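Local structure of Old Yellow Enzyme (Pichia, 6AGZ) at residues Asp225-Arg239 against Arg272-Val285. The protein probably catalyses the asymmetric reduction of the carbon-carbon double bond of enones, using a bound flavin mononucleotide. Residues are numbered along the deposited sequence; the frame is centred on the assembly and turned at random.
Sequences DLVIEAVGADHVAVR and RAKEGKRLAYVSIV. With FMN (flavin mononucleotide), chain C.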
loop_
_atom_site.group_PDB
_atom_site.type_symbol
_atom_site.label_atom_id
_atom_site.label_comp_id
_atom_site.label_asym_id
_atom_site.label_seq_id
_atom_site.Cartn_x
_atom_site.Cartn_y
_atom_site.Cartn_z
ATOM N N ASP A 225 -14.003 9.405 -14.231
ATOM C CA ASP A 225 -14.149 8.977 -15.619
ATOM C C ASP A 225 -15.077 9.906 -16.392
ATOM O O ASP A 225 -14.778 10.281 -17.533
ATOM C CB ASP A 225 -14.660 7.537 -15.674
ATOM C CG ASP A 225 -13.638 6.539 -15.166
ATOM O OD1 ASP A 225 -12.437 6.879 -15.138
ATOM O OD2 ASP A 225 -14.035 5.412 -14.798
ATOM N N LEU A 226 -16.204 10.294 -15.788
ATOM C CA LEU A 226 -17.117 11.208 -16.467
ATOM C C LEU A 226 -16.464 12.563 -16.718
ATOM O O LEU A 226 -16.617 13.146 -17.800
ATOM C CB LEU A 226 -18.401 11.366 -15.654
ATOM C CG LEU A 226 -19.407 10.218 -15.771
ATOM C CD1 LEU A 226 -20.474 10.319 -14.694
ATOM C CD2 LEU A 226 -20.043 10.209 -17.153
ATOM N N VAL A 227 -15.720 13.077 -15.734
ATOM C CA VAL A 227 -15.066 14.373 -15.900
ATOM C C VAL A 227 -13.967 14.292 -16.953
ATOM O O VAL A 227 -13.784 15.221 -17.750
ATOM C CB VAL A 227 -14.531 14.875 -14.546
ATOM C CG1 VAL A 227 -13.655 16.102 -14.734
ATOM C CG2 VAL A 227 -15.686 15.196 -13.610
ATOM N N ILE A 228 -13.221 13.184 -16.981
ATOM C CA ILE A 228 -12.195 12.998 -18.004
ATOM C C ILE A 228 -12.827 12.971 -19.388
ATOM O O ILE A 228 -12.321 13.591 -20.332
ATOM C CB ILE A 228 -11.382 11.718 -17.731
ATOM C CG1 ILE A 228 -10.423 11.927 -16.557
ATOM C CG2 ILE A 228 -10.610 11.292 -18.972
ATOM C CD1 ILE A 228 -9.620 10.692 -16.209
ATOM N N GLU A 229 -13.946 12.257 -19.532
ATOM C CA GLU A 229 -14.658 12.267 -20.806
ATOM C C GLU A 229 -15.153 13.665 -21.153
ATOM O O GLU A 229 -15.219 14.027 -22.334
ATOM C CB GLU A 229 -15.823 11.276 -20.763
ATOM C CG GLU A 229 -16.748 11.340 -21.970
ATOM C CD GLU A 229 -17.696 10.160 -22.044
ATOM O OE1 GLU A 229 -17.569 9.356 -22.991
ATOM O OE2 GLU A 229 -18.563 10.033 -21.153
ATOM N N ALA A 230 -15.477 14.476 -20.143
ATOM C CA ALA A 230 -16.011 15.808 -20.409
ATOM C C ALA A 230 -14.922 16.767 -20.881
ATOM O O ALA A 230 -15.071 17.427 -21.917
ATOM C CB ALA A 230 -16.704 16.352 -19.160
ATOM N N VAL A 231 -13.820 16.860 -20.139
ATOM C CA VAL A 231 -12.829 17.909 -20.359
ATOM C C VAL A 231 -11.445 17.378 -20.701
ATOM O O VAL A 231 -10.556 18.185 -21.013
ATOM C CB VAL A 231 -12.737 18.857 -19.144
ATOM C CG1 VAL A 231 -14.088 19.498 -18.864
ATOM C CG2 VAL A 231 -12.232 18.105 -17.923
ATOM N N GLY A 232 -11.216 16.069 -20.658
ATOM C CA GLY A 232 -9.896 15.544 -20.951
ATOM C C GLY A 232 -9.059 15.316 -19.708
ATOM O O GLY A 232 -9.123 16.100 -18.759
ATOM N N ALA A 233 -8.261 14.244 -19.710
ATOM C CA ALA A 233 -7.538 13.848 -18.504
ATOM C C ALA A 233 -6.520 14.902 -18.082
ATOM O O ALA A 233 -6.306 15.119 -16.882
ATOM C CB ALA A 233 -6.852 12.501 -18.724
ATOM N N ASP A 234 -5.882 15.568 -19.045
ATOM C CA ASP A 234 -4.868 16.563 -18.707
ATOM C C ASP A 234 -5.451 17.825 -18.080
ATOM O O ASP A 234 -4.680 18.714 -17.701
ATOM C CB ASP A 234 -4.049 16.926 -19.948
ATOM C CG ASP A 234 -4.879 16.942 -21.214
ATOM O OD1 ASP A 234 -6.100 17.188 -21.128
ATOM O OD2 ASP A 234 -4.309 16.700 -22.298
ATOM N N HIS A 235 -6.776 17.927 -17.960
ATOM C CA HIS A 235 -7.423 19.025 -17.254
ATOM C C HIS A 235 -8.080 18.562 -15.958
ATOM O O HIS A 235 -8.915 19.280 -15.399
ATOM C CB HIS A 235 -8.460 19.701 -18.154
ATOM C CG HIS A 235 -7.898 20.241 -19.432
ATOM N ND1 HIS A 235 -7.347 21.501 -19.530
ATOM C CD2 HIS A 235 -7.812 19.698 -20.670
ATOM C CE1 HIS A 235 -6.941 21.708 -20.770
ATOM N NE2 HIS A 235 -7.212 20.628 -21.482
ATOM N N VAL A 236 -7.719 17.375 -15.469
ATOM C CA VAL A 236 -8.367 16.760 -14.317
ATOM C C VAL A 236 -7.311 16.406 -13.278
ATOM O O VAL A 236 -6.189 16.019 -13.622
ATOM C CB VAL A 236 -9.173 15.504 -14.723
ATOM C CG1 VAL A 236 -9.882 14.896 -13.520
ATOM C CG2 VAL A 236 -10.179 15.847 -15.804
ATOM N N ALA A 237 -7.675 16.545 -12.004
ATOM C CA ALA A 237 -6.821 16.164 -10.891
ATOM C C ALA A 237 -7.704 15.658 -9.757
ATOM O O ALA A 237 -8.932 15.629 -9.867
ATOM C CB ALA A 237 -5.948 17.337 -10.440
ATOM N N VAL A 238 -7.066 15.263 -8.656
ATOM C CA VAL A 238 -7.778 14.734 -7.498
ATOM C C VAL A 238 -6.876 14.892 -6.284
ATOM O O VAL A 238 -5.647 14.872 -6.401
ATOM C CB VAL A 238 -8.194 13.257 -7.724
ATOM C CG1 VAL A 238 -6.966 12.362 -7.837
ATOM C CG2 VAL A 238 -9.126 12.774 -6.618
ATOM N N ARG A 239 -7.487 15.066 -5.115
ATOM C CA ARG A 239 -6.746 15.126 -3.862
ATOM C C ARG A 239 -7.200 14.010 -2.933
ATOM O O ARG A 239 -8.399 13.739 -2.809
ATOM C CB ARG A 239 -6.910 16.479 -3.166
ATOM C CG ARG A 239 -6.009 16.624 -1.949
ATOM C CD ARG A 239 -5.965 18.044 -1.428
ATOM N NE ARG A 239 -4.600 18.435 -1.089
ATOM C CZ ARG A 239 -4.283 19.520 -0.392
ATOM N NH1 ARG A 239 -5.235 20.327 0.053
ATOM N NH2 ARG A 239 -3.013 19.795 -0.135
ATOM N N ARG A 272 -5.719 3.925 -15.612
ATOM C CA ARG A 272 -6.284 4.854 -16.585
ATOM C C ARG A 272 -5.187 5.613 -17.317
ATOM O O ARG A 272 -5.291 5.859 -18.525
ATOM C CB ARG A 272 -7.241 5.822 -15.890
ATOM C CG ARG A 272 -8.582 5.201 -15.555
ATOM C CD ARG A 272 -9.260 5.909 -14.396
ATOM N NE ARG A 272 -10.608 5.391 -14.176
ATOM C CZ ARG A 272 -10.876 4.255 -13.540
ATOM N NH1 ARG A 272 -9.890 3.511 -13.058
ATOM N NH2 ARG A 272 -12.133 3.860 -13.387
ATOM N N ALA A 273 -4.121 5.986 -16.604
ATOM C CA ALA A 273 -2.986 6.624 -17.263
ATOM C C ALA A 273 -2.321 5.678 -18.256
ATOM O O ALA A 273 -1.909 6.097 -19.344
ATOM C CB ALA A 273 -1.981 7.103 -16.218
ATOM N N LYS A 274 -2.211 4.396 -17.898
ATOM C CA LYS A 274 -1.645 3.404 -18.803
ATOM C C LYS A 274 -2.530 3.162 -20.015
ATOM O O LYS A 274 -2.034 2.685 -21.041
ATOM C CB LYS A 274 -1.407 2.084 -18.067
ATOM C CG LYS A 274 -0.251 2.116 -17.084
ATOM C CD LYS A 274 -0.115 0.787 -16.358
ATOM C CE LYS A 274 1.129 0.755 -15.486
ATOM N NZ LYS A 274 1.223 -0.513 -14.709
ATOM N N GLU A 275 -3.822 3.468 -19.919
ATOM C CA GLU A 275 -4.721 3.406 -21.062
ATOM C C GLU A 275 -4.849 4.750 -21.771
ATOM O O GLU A 275 -5.792 4.948 -22.545
ATOM C CB GLU A 275 -6.093 2.892 -20.625
ATOM C CG GLU A 275 -6.080 1.430 -20.210
ATOM C CD GLU A 275 -7.359 1.003 -19.522
ATOM O OE1 GLU A 275 -8.271 1.845 -19.379
ATOM O OE2 GLU A 275 -7.452 -0.178 -19.126
ATOM N N GLY A 276 -3.919 5.668 -21.525
ATOM C CA GLY A 276 -3.880 6.928 -22.235
ATOM C C GLY A 276 -4.717 8.041 -21.653
ATOM O O GLY A 276 -5.003 9.012 -22.362
ATOM N N LYS A 277 -5.117 7.942 -20.385
ATOM C CA LYS A 277 -5.835 9.019 -19.699
ATOM C C LYS A 277 -5.079 9.313 -18.408
ATOM O O LYS A 277 -5.426 8.813 -17.335
ATOM C CB LYS A 277 -7.293 8.645 -19.443
ATOM C CG LYS A 277 -8.041 8.190 -20.685
ATOM C CD LYS A 277 -9.509 7.954 -20.385
ATOM C CE LYS A 277 -9.685 7.011 -19.208
ATOM N NZ LYS A 277 -10.868 7.374 -18.383
ATOM N N ARG A 278 -4.048 10.145 -18.521
ATOM C CA ARG A 278 -3.179 10.496 -17.407
ATOM C C ARG A 278 -3.659 11.807 -16.800
ATOM O O ARG A 278 -3.733 12.824 -17.498
ATOM C CB ARG A 278 -1.726 10.614 -17.872
ATOM C CG ARG A 278 -0.800 11.329 -16.896
ATOM C CD ARG A 278 -0.319 10.411 -15.783
ATOM N NE ARG A 278 0.544 9.345 -16.285
ATOM C CZ ARG A 278 1.033 8.361 -15.535
ATOM N NH1 ARG A 278 0.740 8.301 -14.242
ATOM N NH2 ARG A 278 1.805 7.432 -16.078
ATOM N N LEU A 279 -3.993 11.777 -15.511
ATOM C CA LEU A 279 -4.420 12.989 -14.826
ATOM C C LEU A 279 -3.317 14.039 -14.865
ATOM O O LEU A 279 -2.129 13.722 -14.974
ATOM C CB LEU A 279 -4.797 12.686 -13.375
ATOM C CG LEU A 279 -5.995 11.771 -13.114
ATOM C CD1 LEU A 279 -6.277 11.676 -11.619
ATOM C CD2 LEU A 279 -7.222 12.264 -13.863
ATOM N N ALA A 280 -3.724 15.307 -14.785
ATOM C CA ALA A 280 -2.750 16.391 -14.722
ATOM C C ALA A 280 -1.834 16.225 -13.517
ATOM O O ALA A 280 -0.610 16.344 -13.630
ATOM C CB ALA A 280 -3.466 17.741 -14.680
ATOM N N TYR A 281 -2.413 15.929 -12.354
ATOM C CA TYR A 281 -1.633 15.678 -11.151
ATOM C C TYR A 281 -2.515 14.984 -10.124
ATOM O O TYR A 281 -3.745 15.014 -10.212
ATOM C CB TYR A 281 -1.050 16.973 -10.572
ATOM C CG TYR A 281 -2.085 17.991 -10.135
ATOM C CD1 TYR A 281 -2.593 18.922 -11.031
ATOM C CD2 TYR A 281 -2.541 18.028 -8.822
ATOM C CE1 TYR A 281 -3.533 19.858 -10.635
ATOM C CE2 TYR A 281 -3.481 18.959 -8.417
ATOM C CZ TYR A 281 -3.973 19.871 -9.327
ATOM O OH TYR A 281 -4.909 20.797 -8.929
ATOM N N VAL A 282 -1.864 14.349 -9.153
ATOM C CA VAL A 282 -2.522 13.793 -7.978
ATOM C C VAL A 282 -1.992 14.532 -6.758
ATOM O O VAL A 282 -0.775 14.592 -6.547
ATOM C CB VAL A 282 -2.289 12.276 -7.849
ATOM C CG1 VAL A 282 -2.833 11.767 -6.526
ATOM C CG2 VAL A 282 -2.941 11.541 -9.008
ATOM N N SER A 283 -2.899 15.097 -5.965
ATOM C CA SER A 283 -2.532 15.913 -4.815
ATOM C C SER A 283 -2.608 15.077 -3.543
ATOM O O SER A 283 -3.626 14.429 -3.280
ATOM C CB SER A 283 -3.446 17.133 -4.702
ATOM O OG SER A 283 -3.039 17.967 -3.632
ATOM N N ILE A 284 -1.531 15.098 -2.759
ATOM C CA ILE A 284 -1.422 14.315 -1.537
ATOM C C ILE A 284 -0.923 15.200 -0.403
ATOM O O ILE A 284 -0.181 16.168 -0.608
ATOM C CB ILE A 284 -0.500 13.082 -1.710
ATOM C CG1 ILE A 284 0.968 13.499 -1.823
ATOM C CG2 ILE A 284 -0.913 12.265 -2.925
ATOM C CD1 ILE A 284 1.917 12.321 -1.885
ATOM N N VAL A 285 -1.338 14.845 0.808
ATOM C CA VAL A 285 -1.029 15.592 2.020
ATOM C C VAL A 285 0.011 14.817 2.817
ATOM O O VAL A 285 -0.179 13.630 3.111
ATOM C CB VAL A 285 -2.294 15.839 2.860
ATOM C CG1 VAL A 285 -1.920 16.294 4.259
ATOM C CG2 VAL A 285 -3.184 16.862 2.172
HETATM N N1 FMN C . -7.324 21.723 1.485
HETATM C C2 FMN C . -8.226 21.371 0.499
HETATM O O2 FMN C . -8.046 20.350 -0.164
HETATM N N3 FMN C . -9.333 22.158 0.256
HETATM C C4 FMN C . -9.538 23.302 0.998
HETATM O O4 FMN C . -10.522 24.010 0.788
HETATM C C4A FMN C . -8.631 23.657 1.988
HETATM N N5 FMN C . -8.840 24.799 2.727
HETATM C C5A FMN C . -7.944 25.160 3.709
HETATM C C6 FMN C . -8.162 26.314 4.450
HETATM C C7 FMN C . -7.264 26.685 5.443
HETATM C C7M FMN C . -7.500 27.932 6.240
HETATM C C8 FMN C . -6.147 25.900 5.697
HETATM C C8M FMN C . -5.177 26.299 6.769
HETATM C C9 FMN C . -5.931 24.745 4.957
HETATM C C9A FMN C . -6.827 24.371 3.959
HETATM N N10 FMN C . -6.617 23.220 3.220
HETATM C C10 FMN C . -7.519 22.864 2.234
HETATM C "C1'" FMN C . -5.406 22.369 3.476
HETATM C "C2'" FMN C . -4.244 22.963 2.674
HETATM O "O2'" FMN C . -4.554 22.905 1.298
HETATM C "C3'" FMN C . -2.910 22.267 2.936
HETATM O "O3'" FMN C . -2.973 20.924 2.514
HETATM C "C4'" FMN C . -2.536 22.336 4.413
HETATM O "O4'" FMN C . -2.712 23.653 4.885
HETATM C "C5'" FMN C . -1.089 21.924 4.651
HETATM O "O5'" FMN C . -0.236 22.712 3.850
HETATM P P FMN C . 0.706 23.828 4.528
HETATM O O1P FMN C . 1.505 23.189 5.639
HETATM O O2P FMN C . 1.648 24.398 3.496
HETATM O O3P FMN C . -0.161 24.932 5.082
HETATM O O HOH W 1 -13.141 8.670 -18.989
HETATM O O HOH W 2 -1.426 18.222 -1.723
#
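Asp-225 meets Arg-272 side-on, both carboxylate oxygens using their syn lone pairs: NE lies 2.5 Å from OD1 and NH2 2.8 Å from OD2, the two planes only 10° apart. Lys-277 adds a long ion pair to OD1, and a water joins its NZ to the carbonyl of Asp-225. An alanine in place of Arg-272 would probably leave the Asp-225 carboxylate without its two-nitrogen grip and Glu-268 without this salt-bridge partner. One turn on, Ile-228 lays CG2 on the Lys-277 chain and CD1 on Leu-279 CD2 (3.7 Å), a methyl that Val-236 CG1 also touches. Val-236 O accepts the Ala-280 N-H at 2.8 Å. Ala-237 CB sits 3.4 Å from the centroid of the Tyr-281 ring, a CH-pi contact; the phenol OH bonds to Glu-185 and Ser-108. Val-238 O takes a nearly straight bond from Ser-283 N (2.8 Å, 173°). Arg-239 runs past Ser-283 OG, weakly bonded to NE, with Val-285 CG2 over one guanidinium face, toward its rim. Strand 236-240, helix 258-274 and strand 281-285 form a beta-alpha-beta crossover of the TIM barrel; at the C-terminal end of the first strand, Arg-239 NH1 binds FMN O2 (2.8 Å) and O2'.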